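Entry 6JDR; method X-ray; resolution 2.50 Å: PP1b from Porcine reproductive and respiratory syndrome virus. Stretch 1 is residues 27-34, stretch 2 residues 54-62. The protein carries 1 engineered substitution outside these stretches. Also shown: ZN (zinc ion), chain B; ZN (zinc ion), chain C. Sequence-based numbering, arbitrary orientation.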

# COMPACT_ATOMS: atom_id res chain seq x y z
N TYR A 27 -8.16 -29.01 -20.24
CA TYR A 27 -9.47 -28.38 -20.10
C TYR A 27 -9.46 -26.95 -20.64
O TYR A 27 -10.31 -26.58 -21.44
CB TYR A 27 -9.91 -28.40 -18.63
CG TYR A 27 -11.26 -27.76 -18.40
CD1 TYR A 27 -12.43 -28.38 -18.83
CD2 TYR A 27 -11.37 -26.53 -17.75
CE1 TYR A 27 -13.67 -27.79 -18.62
CE2 TYR A 27 -12.60 -25.93 -17.54
CZ TYR A 27 -13.75 -26.57 -17.98
OH TYR A 27 -14.97 -25.98 -17.77
N HIS A 28 -8.47 -26.16 -20.22
CA HIS A 28 -8.43 -24.74 -20.56
C HIS A 28 -7.94 -24.42 -21.97
O HIS A 28 -7.92 -23.25 -22.36
CB HIS A 28 -7.58 -23.98 -19.53
CG HIS A 28 -8.29 -23.76 -18.24
ND1 HIS A 28 -7.97 -24.45 -17.09
CD2 HIS A 28 -9.31 -22.93 -17.91
CE1 HIS A 28 -8.75 -24.05 -16.11
NE2 HIS A 28 -9.57 -23.12 -16.57
N THR A 29 -7.58 -25.44 -22.75
CA THR A 29 -7.28 -25.24 -24.16
C THR A 29 -8.49 -24.70 -24.94
O THR A 29 -8.32 -24.16 -26.03
CB THR A 29 -6.81 -26.55 -24.85
OG1 THR A 29 -7.74 -27.60 -24.56
CG2 THR A 29 -5.43 -26.95 -24.38
N HIS A 30 -9.69 -24.86 -24.40
CA HIS A 30 -10.91 -24.51 -25.13
C HIS A 30 -11.69 -23.33 -24.52
O HIS A 30 -12.83 -23.08 -24.92
CB HIS A 30 -11.82 -25.76 -25.22
CG HIS A 30 -11.38 -26.75 -26.25
ND1 HIS A 30 -10.14 -27.36 -26.23
CD2 HIS A 30 -12.03 -27.26 -27.33
CE1 HIS A 30 -10.05 -28.19 -27.25
NE2 HIS A 30 -11.18 -28.15 -27.93
N PHE A 31 -11.09 -22.60 -23.59
CA PHE A 31 -11.74 -21.45 -22.96
C PHE A 31 -10.86 -20.20 -22.98
O PHE A 31 -10.91 -19.37 -22.06
CB PHE A 31 -12.16 -21.80 -21.52
CG PHE A 31 -13.12 -22.95 -21.43
CD1 PHE A 31 -14.49 -22.74 -21.54
CD2 PHE A 31 -12.65 -24.24 -21.23
CE1 PHE A 31 -15.38 -23.80 -21.45
CE2 PHE A 31 -13.54 -25.31 -21.14
CZ PHE A 31 -14.90 -25.09 -21.25
N HIS A 32 -10.08 -20.05 -24.04
CA HIS A 32 -9.18 -18.91 -24.21
C HIS A 32 -9.41 -18.28 -25.58
O HIS A 32 -8.74 -18.63 -26.55
CB HIS A 32 -7.73 -19.36 -24.05
CG HIS A 32 -6.74 -18.24 -24.01
ND1 HIS A 32 -6.34 -17.64 -22.84
CD2 HIS A 32 -6.06 -17.63 -25.00
CE1 HIS A 32 -5.46 -16.70 -23.11
NE2 HIS A 32 -5.26 -16.68 -24.41
N GLN A 33 -10.35 -17.35 -25.64
CA GLN A 33 -10.77 -16.76 -26.91
C GLN A 33 -9.85 -15.63 -27.36
O GLN A 33 -9.96 -15.16 -28.49
CB GLN A 33 -12.21 -16.25 -26.79
CG GLN A 33 -13.20 -17.35 -26.42
CD GLN A 33 -14.65 -16.90 -26.47
OE1 GLN A 33 -14.97 -15.76 -26.13
NE2 GLN A 33 -15.53 -17.79 -26.90
N HIS A 34 -8.93 -15.22 -26.49
CA HIS A 34 -7.98 -14.14 -26.77
C HIS A 34 -7.09 -14.40 -27.98
O HIS A 34 -6.84 -13.51 -28.78
CB HIS A 34 -7.12 -13.90 -25.52
CG HIS A 34 -6.04 -12.88 -25.71
ND1 HIS A 34 -4.71 -13.21 -25.70
CD2 HIS A 34 -6.10 -11.55 -25.90
CE1 HIS A 34 -3.98 -12.12 -25.88
NE2 HIS A 34 -4.81 -11.10 -26.01
N GLU A 54 -13.05 -29.24 -34.13
CA GLU A 54 -14.41 -28.74 -34.40
C GLU A 54 -15.19 -28.32 -33.15
O GLU A 54 -16.00 -27.38 -33.22
CB GLU A 54 -15.22 -29.75 -35.21
CG GLU A 54 -15.03 -29.60 -36.72
CD GLU A 54 -15.69 -30.72 -37.52
OE1 GLU A 54 -16.64 -31.35 -37.01
OE2 GLU A 54 -15.25 -30.96 -38.66
N PRO A 55 -14.98 -29.00 -32.00
CA PRO A 55 -15.67 -28.54 -30.78
C PRO A 55 -15.36 -27.07 -30.49
O PRO A 55 -14.19 -26.69 -30.45
CB PRO A 55 -15.09 -29.45 -29.69
CG PRO A 55 -14.69 -30.69 -30.41
CD PRO A 55 -14.24 -30.25 -31.77
N PRO A 56 -16.41 -26.24 -30.28
CA PRO A 56 -16.20 -24.80 -30.24
C PRO A 56 -15.59 -24.31 -28.92
O PRO A 56 -15.66 -25.01 -27.91
CB PRO A 56 -17.61 -24.25 -30.40
CG PRO A 56 -18.47 -25.27 -29.75
CD PRO A 56 -17.80 -26.60 -29.95
N LEU A 57 -15.00 -23.12 -28.96
CA LEU A 57 -14.43 -22.50 -27.77
C LEU A 57 -15.55 -22.05 -26.82
O LEU A 57 -16.63 -21.67 -27.27
CB LEU A 57 -13.56 -21.30 -28.15
CG LEU A 57 -12.32 -21.58 -29.01
CD1 LEU A 57 -11.72 -20.28 -29.53
CD2 LEU A 57 -11.29 -22.39 -28.23
N GLY A 58 -15.27 -22.12 -25.53
CA GLY A 58 -16.21 -21.67 -24.50
C GLY A 58 -15.86 -20.30 -23.96
O GLY A 58 -14.82 -19.72 -24.31
N LYS A 59 -16.73 -19.78 -23.10
CA LYS A 59 -16.54 -18.47 -22.48
C LYS A 59 -15.43 -18.56 -21.44
O LYS A 59 -15.22 -19.61 -20.84
CB LYS A 59 -17.84 -18.02 -21.81
CG LYS A 59 -17.79 -16.68 -21.08
CD LYS A 59 -19.11 -16.43 -20.35
CE LYS A 59 -19.10 -15.10 -19.61
NZ LYS A 59 -19.25 -13.95 -20.54
N GLY A 60 -14.72 -17.45 -21.23
CA GLY A 60 -13.66 -17.38 -20.23
C GLY A 60 -14.12 -17.85 -18.86
O GLY A 60 -15.26 -17.62 -18.46
N THR A 61 -13.21 -18.53 -18.15
CA THR A 61 -13.48 -19.06 -16.81
C THR A 61 -12.81 -18.22 -15.72
O THR A 61 -12.95 -18.52 -14.53
CB THR A 61 -12.94 -20.49 -16.67
OG1 THR A 61 -11.52 -20.50 -16.86
CG2 THR A 61 -13.59 -21.41 -17.69
N SER A 62 -12.09 -17.18 -16.12
CA SER A 62 -11.29 -16.39 -15.20
C SER A 62 -11.44 -14.90 -15.52
O SER A 62 -11.70 -14.53 -16.67
CB SER A 62 -9.82 -16.81 -15.30
OG SER A 62 -8.95 -15.87 -14.71
ZN ZN B . -4.02 -15.25 -25.43
ZN ZN C . -6.23 -25.28 -16.21
O HOH W 1 -11.63 -27.70 -30.66
O HOH W 2 -10.65 -19.56 -19.36

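Two irregular segments can be joined with very few direct hydrogen bonds, provided that one backbone bond marks the register and that side chains and water fill in around it. The contact between residues 27-34 and 54-62 of this viral protein is a compact example. Apart from a short 3-10 segment at His 28 and Thr 29, neither stretch offers a regular helix or strand to organise the pairing, yet together they bury 536 Å² of surface.

His 28 shows how one imidazole can serve two purposes. His 28 ND1 binds the zinc ion of chain C at 2.1 Å, the other three ligand atoms lying elsewhere in the structure. With ND1 committed to the metal, NE2 is the nitrogen left to carry a proton, and it donates a weak hydrogen bond to Thr 61 OG1, 3.3 Å away with an angle of 124°. The hydroxyl sits at the ring edge, near its plane, where an N-H group can address it.

Thr 29 contributes mostly from within its own stretch. Its OG1 accepts a hydrogen bond from His 30 ND1 at 2.9 Å, which ties down the next side chain. Across the gap, its carbonyl O lies 4.1 Å from Leu 57 CD2, a loose contact.

His 30 is the pivot. Its carbonyl O receives a hydrogen bond from Gly 58 N at 2.7 Å, nearly straight at 174°, and the same oxygen lies 3.3 Å from Leu 57 CA in a CA-H...O contact. The backbones are close here: the CA atoms of His 30 and Leu 57 are 4.8 Å apart, and those of Phe 31 and Gly 58 4.7 Å. The imidazole turns its edge to the carbonyls of Pro 55 and Pro 56, with CD2 3.8 Å from Pro 55 O. Water 1 completes this link, donating to Pro 55 O at 2.8 Å and accepting a weak hydrogen bond from His 30 NE2, also at 2.8 Å.

Phe 31 lays its ring against the backbone of Gly 58 and Lys 59 and the methyl group of Thr 61. Its CD1 lies 3.6 Å from Gly 58 CA and 3.3 Å from Lys 59 O, the latter at the ring edge, while CG is 4.1 Å from Thr 61 CG2. Glycine suits such close packing: an ideal CB on Gly 58 would fall 2.4 Å from Phe 31 CE1, a clash. Water 2 bridges the two backbones, donating to Phe 31 O at 2.7 Å and accepting from Thr 61 N at 3.0 Å.

His 32 points its CA-to-CB bond away from stretch 2, and its NE2 binds the chain B zinc at 2.1 Å. Gln 33 reaches back across: its NE2 comes within 3.3 Å of Gly 58 O, but the angle is too poor for a hydrogen bond. His 34, beyond reach of stretch 2, joins His 32 on the chain B zinc through ND1 at 2.2 Å, anchoring the end of the segment.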